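Local structure of 2-dehydropantoate 2-reductase (Porphyromonas gingivalis, 2QYT) at residues S232-K244 / V290-Y304. The protein probably catalyses the NADPH-dependent reduction of ketopantoate to pantoate, the second step in making (R)-pantoate for pantothenate biosynthesis. Sequence-based numbering, arbitrary orientation.
Sequences SLLEEVAELFRAK and VVREAEALRVDLPMY
The carboxylate of E236 reaches the start of helix 302-309 and takes two backbone N-H groups at once. E236 OE1 accepts from Y304 N at 2.8 Å (159° at the hydrogen), and E236 OE2 accepts from M303 N, likewise at 2.8 Å; each oxygen uses its syn lone pair. An extended chain beyond CG carries the group across to these amides, past L301, which occupies the N-cap position. E236 OE1 also lies at the edge of the Y304 ring, in its plane, with the carboxylate turned 42° from that ring.

Apolar packing flanks this grip and continues along the helix. L233 CD1 sits over one face of the Y304 ring, 4.3 Å from its centroid, in a CH-pi contact, and presses tightly on CG of selenomethionine M303. V290 CG1 lies over the centre of the Y304 ring, while the hydroxyl, beside V237, is hydrogen-bonded to S206 of helix 194-215. Farther along, L240 CD1 packs on V290, 3.5 Å from V290 CG1, with L301 CD1 farther off on the same side. L297, where the chain leaves helix 288-296, lays CD2 against A243 CB at 3.6 Å and against K244 CB. Nearby, a methyl of V299, CG1, rests against the carboxylate of E239.

Charge pairing is looser: K244 NZ and E293 OE2 form a salt bridge at 3.6 Å, and the lysine is also hydrogen-bonded to Y289 OH.

The contact thus joins three helices of the C-terminal domain; the axes of 232-244 and 290-296 lie at 46°. The buried carboxylate of E236, although supplied from another helix, satisfies amides in the first turn of helix 302-309, and the positive end of that helix dipole would be expected to favour its ionised form.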
ATOM      1  N   SER A 232       8.454 -19.942  14.412  1.00  5.77           N
ATOM      2  CA  SER A 232       8.048 -20.878  13.381  1.00  6.25           C
ATOM      3  C   SER A 232       7.402 -20.181  12.179  1.00  6.39           C
ATOM      4  O   SER A 232       7.650 -20.576  11.062  1.00  6.26           O
ATOM      5  CB  SER A 232       7.100 -21.924  13.937  1.00  5.65           C
ATOM      6  OG  SER A 232       7.814 -22.713  14.852  1.00  6.53           O
ATOM      7  N   LEU A 233       6.567 -19.178  12.430  1.00  7.29           N
ATOM      8  CA  LEU A 233       5.913 -18.391  11.376  1.00  9.24           C
ATOM      9  C   LEU A 233       6.939 -17.547  10.589  1.00  9.93           C
ATOM     10  O   LEU A 233       6.894 -17.462   9.352  1.00 10.64           O
ATOM     11  CB  LEU A 233       4.827 -17.486  11.990  1.00  8.78           C
ATOM     12  CG  LEU A 233       3.327 -17.755  11.810  1.00  9.85           C
ATOM     13  CD1 LEU A 233       2.923 -19.229  11.729  1.00  6.35           C
ATOM     14  CD2 LEU A 233       2.512 -17.038  12.853  1.00  8.91           C
ATOM     15  N   LEU A 234       7.862 -16.939  11.321  1.00 10.34           N
ATOM     16  CA  LEU A 234       8.913 -16.126  10.734  1.00 11.29           C
ATOM     17  C   LEU A 234       9.794 -16.949   9.779  1.00 11.30           C
ATOM     18  O   LEU A 234      10.073 -16.526   8.653  1.00 10.99           O
ATOM     19  CB  LEU A 234       9.731 -15.473  11.847  1.00 11.15           C
ATOM     20  CG  LEU A 234       9.603 -13.973  12.221  1.00 13.15           C
ATOM     21  CD1 LEU A 234       8.505 -13.177  11.521  1.00 13.25           C
ATOM     22  CD2 LEU A 234       9.551 -13.750  13.752  1.00 12.11           C
ATOM     23  N   GLU A 235      10.178 -18.141  10.219  1.00 11.51           N
ATOM     24  CA  GLU A 235      11.039 -19.047   9.448  1.00 11.87           C
ATOM     25  C   GLU A 235      10.319 -19.585   8.218  1.00 11.89           C
ATOM     26  O   GLU A 235      10.935 -19.758   7.160  1.00 11.39           O
ATOM     27  CB  GLU A 235      11.523 -20.220  10.305  1.00 11.72           C
ATOM     28  CG  GLU A 235      12.617 -19.882  11.325  1.00 12.10           C
ATOM     29  CD  GLU A 235      13.119 -21.116  12.081  1.00 13.22           C
ATOM     30  OE1 GLU A 235      14.197 -21.010  12.727  1.00 17.10           O
ATOM     31  OE2 GLU A 235      12.450 -22.189  12.047  1.00 13.05           O
ATOM     32  N   GLU A 236       9.019 -19.838   8.370  1.00 11.66           N
ATOM     33  CA  GLU A 236       8.191 -20.380   7.305  1.00 11.65           C
ATOM     34  C   GLU A 236       8.000 -19.390   6.134  1.00 12.63           C
ATOM     35  O   GLU A 236       8.312 -19.728   4.980  1.00 12.04           O
ATOM     36  CB  GLU A 236       6.847 -20.852   7.863  1.00 10.90           C
ATOM     37  CG  GLU A 236       6.879 -22.282   8.361  1.00  9.81           C
ATOM     38  CD  GLU A 236       5.575 -22.734   8.986  1.00  8.66           C
ATOM     39  OE1 GLU A 236       4.545 -22.046   8.791  1.00  6.49           O
ATOM     40  OE2 GLU A 236       5.587 -23.787   9.678  1.00  8.73           O
ATOM     41  N   VAL A 237       7.496 -18.193   6.448  1.00 13.78           N
ATOM     42  CA  VAL A 237       7.336 -17.114   5.479  1.00 15.67           C
ATOM     43  C   VAL A 237       8.683 -16.780   4.828  1.00 16.71           C
ATOM     44  O   VAL A 237       8.743 -16.517   3.623  1.00 17.35           O
ATOM     45  CB  VAL A 237       6.612 -15.833   6.101  1.00 15.50           C
ATOM     46  CG1 VAL A 237       7.560 -14.939   6.910  1.00 15.20           C
ATOM     47  CG2 VAL A 237       5.872 -15.011   4.998  1.00 17.15           C
ATOM     48  N   ALA A 238       9.757 -16.822   5.618  1.00 17.96           N
ATOM     49  CA  ALA A 238      11.104 -16.530   5.118  1.00 19.33           C
ATOM     50  C   ALA A 238      11.586 -17.612   4.168  1.00 20.61           C
ATOM     51  O   ALA A 238      12.140 -17.291   3.107  1.00 20.99           O
ATOM     52  CB  ALA A 238      12.088 -16.332   6.246  1.00 18.85           C
ATOM     53  N   GLU A 239      11.347 -18.876   4.538  1.00 21.66           N
ATOM     54  CA  GLU A 239      11.617 -20.031   3.676  1.00 23.17           C
ATOM     55  C   GLU A 239      10.827 -19.951   2.365  1.00 23.93           C
ATOM     56  O   GLU A 239      11.379 -20.234   1.300  1.00 23.68           O
ATOM     57  CB  GLU A 239      11.291 -21.344   4.404  1.00 23.10           C
ATOM     58  CG  GLU A 239      11.829 -22.614   3.735  1.00 23.60           C
ATOM     59  CD  GLU A 239      11.470 -23.893   4.490  1.00 23.87           C
ATOM     60  OE1 GLU A 239      10.751 -23.828   5.523  1.00 23.74           O
ATOM     61  OE2 GLU A 239      11.912 -24.975   4.038  1.00 25.40           O
ATOM     62  N   LEU A 240       9.545 -19.577   2.460  1.00 25.38           N
ATOM     63  CA  LEU A 240       8.679 -19.414   1.281  1.00 26.80           C
ATOM     64  C   LEU A 240       9.313 -18.452   0.282  1.00 27.75           C
ATOM     65  O   LEU A 240       9.500 -18.787  -0.893  1.00 27.70           O
ATOM     66  CB  LEU A 240       7.276 -18.904   1.661  1.00 26.73           C
ATOM     67  CG  LEU A 240       6.284 -18.597   0.510  1.00 25.86           C
ATOM     68  CD1 LEU A 240       4.864 -18.754   0.967  1.00 25.91           C
ATOM     69  CD2 LEU A 240       6.443 -17.223  -0.117  1.00 25.11           C
ATOM     70  N   PHE A 241       9.638 -17.260   0.773  1.00 29.10           N
ATOM     71  CA  PHE A 241      10.191 -16.214  -0.059  1.00 30.78           C
ATOM     72  C   PHE A 241      11.578 -16.573  -0.566  1.00 31.71           C
ATOM     73  O   PHE A 241      11.890 -16.350  -1.745  1.00 31.52           O
ATOM     74  CB  PHE A 241      10.131 -14.861   0.659  1.00 31.05           C
ATOM     75  CG  PHE A 241       8.766 -14.228   0.606  1.00 31.91           C
ATOM     76  CD1 PHE A 241       7.774 -14.591   1.509  1.00 33.02           C
ATOM     77  CD2 PHE A 241       8.454 -13.307  -0.381  1.00 33.36           C
ATOM     78  CE1 PHE A 241       6.497 -14.037   1.441  1.00 32.79           C
ATOM     79  CE2 PHE A 241       7.179 -12.743  -0.454  1.00 33.46           C
ATOM     80  CZ  PHE A 241       6.203 -13.113   0.465  1.00 32.79           C
ATOM     81  N   ARG A 242      12.382 -17.177   0.310  1.00 33.04           N
ATOM     82  CA  ARG A 242      13.707 -17.688  -0.055  1.00 34.37           C
ATOM     83  C   ARG A 242      13.634 -18.691  -1.207  1.00 35.21           C
ATOM     84  O   ARG A 242      14.603 -18.865  -1.944  1.00 35.13           O
ATOM     85  CB  ARG A 242      14.412 -18.298   1.160  1.00 34.40           C
ATOM     86  CG  ARG A 242      15.914 -18.085   1.151  1.00 35.06           C
ATOM     87  CD  ARG A 242      16.577 -18.598   2.410  1.00 36.53           C
ATOM     88  NE  ARG A 242      16.258 -17.795   3.592  1.00 37.25           N
ATOM     89  CZ  ARG A 242      15.711 -18.279   4.705  1.00 37.74           C
ATOM     90  NH1 ARG A 242      15.412 -19.572   4.804  1.00 37.24           N
ATOM     91  NH2 ARG A 242      15.468 -17.466   5.729  1.00 38.07           N
ATOM     92  N   ALA A 243      12.471 -19.322  -1.367  1.00 36.58           N
ATOM     93  CA  ALA A 243      12.235 -20.256  -2.462  1.00 38.08           C
ATOM     94  C   ALA A 243      11.838 -19.586  -3.782  1.00 39.21           C
ATOM     95  O   ALA A 243      12.407 -19.910  -4.829  1.00 39.42           O
ATOM     96  CB  ALA A 243      11.200 -21.298  -2.058  1.00 38.06           C
ATOM     97  N   LYS A 244      10.879 -18.659  -3.742  1.00 40.73           N
ATOM     98  CA  LYS A 244      10.316 -18.101  -4.987  1.00 42.11           C
ATOM     99  C   LYS A 244      11.060 -16.923  -5.596  1.00 43.17           C
ATOM    100  O   LYS A 244      11.213 -16.871  -6.819  1.00 43.32           O
ATOM    101  CB  LYS A 244       8.809 -17.804  -4.871  1.00 42.09           C
ATOM    102  CG  LYS A 244       8.399 -16.721  -3.877  1.00 41.93           C
ATOM    103  CD  LYS A 244       6.935 -16.337  -4.059  1.00 41.96           C
ATOM    104  CE  LYS A 244       6.662 -15.784  -5.462  1.00 42.29           C
ATOM    105  NZ  LYS A 244       5.234 -15.409  -5.649  1.00 42.06           N
ATOM    106  N   VAL A 290       0.221 -17.434   1.481  1.00  8.50           N
ATOM    107  CA  VAL A 290       1.377 -18.162   2.012  1.00  8.11           C
ATOM    108  C   VAL A 290       1.226 -19.686   1.882  1.00  7.97           C
ATOM    109  O   VAL A 290       2.071 -20.346   1.258  1.00  8.78           O
ATOM    110  CB  VAL A 290       1.664 -17.762   3.510  1.00  8.46           C
ATOM    111  CG1 VAL A 290       3.050 -18.220   3.935  1.00  8.28           C
ATOM    112  CG2 VAL A 290       1.550 -16.263   3.703  1.00  8.62           C
ATOM    113  N   VAL A 291       0.133 -20.242   2.415  1.00  7.19           N
ATOM    114  CA  VAL A 291      -0.165 -21.673   2.275  1.00  7.01           C
ATOM    115  C   VAL A 291      -0.106 -22.156   0.806  1.00  7.20           C
ATOM    116  O   VAL A 291       0.500 -23.192   0.478  1.00  6.71           O
ATOM    117  CB  VAL A 291      -1.563 -22.015   2.898  1.00  7.12           C
ATOM    118  CG1 VAL A 291      -2.018 -23.437   2.526  1.00  6.09           C
ATOM    119  CG2 VAL A 291      -1.542 -21.823   4.425  1.00  6.52           C
ATOM    120  N   ARG A 292      -0.741 -21.400  -0.082  1.00  7.35           N
ATOM    121  CA  ARG A 292      -0.835 -21.825  -1.453  1.00  7.04           C
ATOM    122  C   ARG A 292       0.444 -21.646  -2.249  1.00  6.75           C
ATOM    123  O   ARG A 292       0.781 -22.490  -3.086  1.00  7.31           O
ATOM    124  CB  ARG A 292      -2.024 -21.171  -2.122  1.00  7.54           C
ATOM    125  CG  ARG A 292      -3.316 -21.906  -1.808  1.00  8.90           C
ATOM    126  CD  ARG A 292      -4.481 -21.339  -2.593  1.00 10.99           C
ATOM    127  NE  ARG A 292      -5.516 -20.881  -1.670  1.00 13.28           N
ATOM    128  CZ  ARG A 292      -5.545 -19.666  -1.108  1.00 13.37           C
ATOM    129  NH1 ARG A 292      -4.614 -18.741  -1.381  1.00 14.62           N
ATOM    130  NH2 ARG A 292      -6.523 -19.375  -0.276  1.00 13.05           N
ATOM    131  N   GLU A 293       1.164 -20.565  -1.991  1.00  6.64           N
ATOM    132  CA  GLU A 293       2.457 -20.352  -2.630  1.00  7.13           C
ATOM    133  C   GLU A 293       3.470 -21.474  -2.316  1.00  8.14           C
ATOM    134  O   GLU A 293       4.128 -21.996  -3.238  1.00  8.50           O
ATOM    135  CB  GLU A 293       2.994 -18.958  -2.301  1.00  7.01           C
ATOM    136  CG  GLU A 293       3.880 -18.340  -3.359  1.00  6.89           C
ATOM    137  CD  GLU A 293       3.244 -18.390  -4.722  1.00  8.09           C
ATOM    138  OE1 GLU A 293       2.021 -18.128  -4.829  1.00  8.75           O
ATOM    139  OE2 GLU A 293       3.965 -18.742  -5.686  1.00  8.84           O
ATOM    140  N   ALA A 294       3.559 -21.870  -1.031  1.00  8.99           N
ATOM    141  CA  ALA A 294       4.352 -23.057  -0.624  1.00  9.40           C
ATOM    142  C   ALA A 294       3.910 -24.404  -1.245  1.00  9.50           C
ATOM    143  O   ALA A 294       4.760 -25.234  -1.589  1.00  9.51           O
ATOM    144  CB  ALA A 294       4.421 -23.165   0.901  1.00  9.01           C
ATOM    145  N   GLU A 295       2.599 -24.635  -1.363  1.00 10.13           N
ATOM    146  CA  GLU A 295       2.090 -25.734  -2.205  1.00 10.98           C
ATOM    147  C   GLU A 295       2.848 -25.821  -3.527  1.00 10.70           C
ATOM    148  O   GLU A 295       3.215 -26.947  -3.982  1.00 10.80           O
ATOM    149  CB  GLU A 295       0.611 -25.523  -2.564  1.00 11.64           C
ATOM    150  CG  GLU A 295      -0.378 -26.637  -2.124  1.00 14.96           C
ATOM    151  CD  GLU A 295      -1.619 -25.979  -1.506  1.00 18.95           C
ATOM    152  OE1 GLU A 295      -2.424 -25.382  -2.350  1.00 19.77           O
ATOM    153  OE2 GLU A 295      -1.773 -26.015  -0.178  1.00 21.32           O
ATOM    154  N   ALA A 296       3.054 -24.632  -4.140  1.00 10.40           N
ATOM    155  CA  ALA A 296       3.541 -24.531  -5.522  1.00 10.17           C
ATOM    156  C   ALA A 296       5.059 -24.621  -5.619  1.00 10.06           C
ATOM    157  O   ALA A 296       5.588 -25.163  -6.597  1.00  9.56           O
ATOM    158  CB  ALA A 296       3.046 -23.234  -6.158  1.00 10.15           C
ATOM    159  N   LEU A 297       5.745 -24.076  -4.606  1.00 10.00           N
ATOM    160  CA  LEU A 297       7.206 -24.129  -4.514  1.00 10.42           C
ATOM    161  C   LEU A 297       7.662 -25.373  -3.745  1.00 10.95           C
ATOM    162  O   LEU A 297       8.820 -25.467  -3.328  1.00 10.94           O
ATOM    163  CB  LEU A 297       7.734 -22.880  -3.807  1.00 10.49           C
ATOM    164  CG  LEU A 297       7.998 -21.531  -4.486  1.00 10.39           C
ATOM    165  CD1 LEU A 297       7.035 -21.170  -5.615  1.00 10.28           C
ATOM    166  CD2 LEU A 297       7.922 -20.514  -3.394  1.00 11.00           C
ATOM    167  N   ARG A 298       6.736 -26.323  -3.594  1.00 11.67           N
ATOM    168  CA  ARG A 298       6.889 -27.559  -2.794  1.00 12.09           C
ATOM    169  C   ARG A 298       7.603 -27.416  -1.436  1.00 12.39           C
ATOM    170  O   ARG A 298       8.547 -28.155  -1.136  1.00 12.74           O
ATOM    171  CB  ARG A 298       7.330 -28.804  -3.616  1.00 11.91           C
ATOM    172  CG  ARG A 298       7.986 -28.559  -4.970  1.00 11.85           C
ATOM    173  CD  ARG A 298       7.008 -27.978  -5.988  1.00 11.65           C
ATOM    174  NE  ARG A 298       6.299 -28.976  -6.791  1.00 11.87           N
ATOM    175  CZ  ARG A 298       5.522 -28.675  -7.834  1.00 11.61           C
ATOM    176  NH1 ARG A 298       5.341 -27.403  -8.204  1.00 11.64           N
ATOM    177  NH2 ARG A 298       4.917 -29.645  -8.509  1.00 10.29           N
ATOM    178  N   VAL A 299       7.118 -26.466  -0.631  1.00 12.62           N
ATOM    179  CA  VAL A 299       7.657 -26.181   0.706  1.00 12.99           C
ATOM    180  C   VAL A 299       6.632 -26.489   1.814  1.00 12.94           C
ATOM    181  O   VAL A 299       5.510 -25.957   1.824  1.00 12.52           O
ATOM    182  CB  VAL A 299       8.120 -24.691   0.850  1.00 13.20           C
ATOM    183  CG1 VAL A 299       8.896 -24.503   2.131  1.00 13.72           C
ATOM    184  CG2 VAL A 299       8.980 -24.252  -0.329  1.00 13.16           C
ATOM    185  N   ASP A 300       7.019 -27.348   2.753  1.00 13.09           N
ATOM    186  CA  ASP A 300       6.147 -27.631   3.892  1.00 13.22           C
ATOM    187  C   ASP A 300       6.170 -26.481   4.897  1.00 12.87           C
ATOM    188  O   ASP A 300       7.235 -26.049   5.344  1.00 12.72           O
ATOM    189  CB  ASP A 300       6.516 -28.961   4.565  1.00 13.55           C
ATOM    190  CG  ASP A 300       5.351 -29.564   5.355  1.00 14.35           C
ATOM    191  OD1 ASP A 300       5.563 -30.610   6.050  1.00 14.92           O
ATOM    192  OD2 ASP A 300       4.221 -29.002   5.279  1.00 14.60           O
ATOM    193  N   LEU A 301       4.986 -25.966   5.218  1.00 12.67           N
ATOM    194  CA  LEU A 301       4.839 -24.916   6.225  1.00 12.77           C
ATOM    195  C   LEU A 301       3.751 -25.335   7.192  1.00 13.05           C
ATOM    196  O   LEU A 301       2.608 -24.889   7.054  1.00 12.71           O
ATOM    197  CB  LEU A 301       4.475 -23.558   5.611  1.00 12.62           C
ATOM    198  CG  LEU A 301       5.182 -22.994   4.377  1.00 12.67           C
ATOM    199  CD1 LEU A 301       4.552 -21.654   4.033  1.00 12.83           C
ATOM    200  CD2 LEU A 301       6.680 -22.830   4.577  1.00 13.36           C
ATOM    201  N   PRO A 302       4.099 -26.205   8.166  1.00 13.21           N
ATOM    202  CA  PRO A 302       3.116 -26.751   9.104  1.00 13.25           C
ATOM    203  C   PRO A 302       2.397 -25.721   9.987  1.00 13.18           C
ATOM    204  O   PRO A 302       1.189 -25.829  10.162  1.00 12.98           O
ATOM    205  CB  PRO A 302       3.935 -27.740   9.951  1.00 13.17           C
ATOM    206  CG  PRO A 302       5.353 -27.334   9.776  1.00 13.32           C
ATOM    207  CD  PRO A 302       5.451 -26.750   8.403  1.00 13.27           C
HETATM  208  N   MSE A 303       3.125 -24.749  10.529  1.00 13.71           N
HETATM  209  CA  MSE A 303       2.534 -23.735  11.417  1.00 14.87           C
HETATM  210  C   MSE A 303       1.498 -22.848  10.719  1.00 15.23           C
HETATM  211  O   MSE A 303       0.408 -22.622  11.259  1.00 15.33           O
HETATM  212  CB  MSE A 303       3.620 -22.853  12.036  1.00 15.29           C
HETATM  213  CG  MSE A 303       3.179 -22.040  13.276  1.00 17.97           C
HETATM  214 SE   MSE A 303       2.614 -23.127  14.838  0.75 24.25          SE
HETATM  215  CE  MSE A 303       4.167 -24.301  15.054  1.00 22.23           C
ATOM    216  N   TYR A 304       1.851 -22.334   9.539  1.00 15.15           N
ATOM    217  CA  TYR A 304       0.902 -21.594   8.714  1.00 15.74           C
ATOM    218  C   TYR A 304      -0.320 -22.440   8.363  1.00 16.70           C
ATOM    219  O   TYR A 304      -1.443 -21.949   8.428  1.00 16.85           O
ATOM    220  CB  TYR A 304       1.573 -21.086   7.444  1.00 14.99           C
ATOM    221  CG  TYR A 304       2.015 -19.653   7.526  1.00 14.61           C
ATOM    222  CD1 TYR A 304       3.316 -19.325   7.902  1.00 12.76           C
ATOM    223  CD2 TYR A 304       1.132 -18.613   7.215  1.00 15.00           C
ATOM    224  CE1 TYR A 304       3.731 -18.001   7.982  1.00 13.50           C
ATOM    225  CE2 TYR A 304       1.538 -17.273   7.286  1.00 15.51           C
ATOM    226  CZ  TYR A 304       2.835 -16.979   7.667  1.00 14.54           C
ATOM    227  OH  TYR A 304       3.236 -15.671   7.727  1.00 14.18           O
TER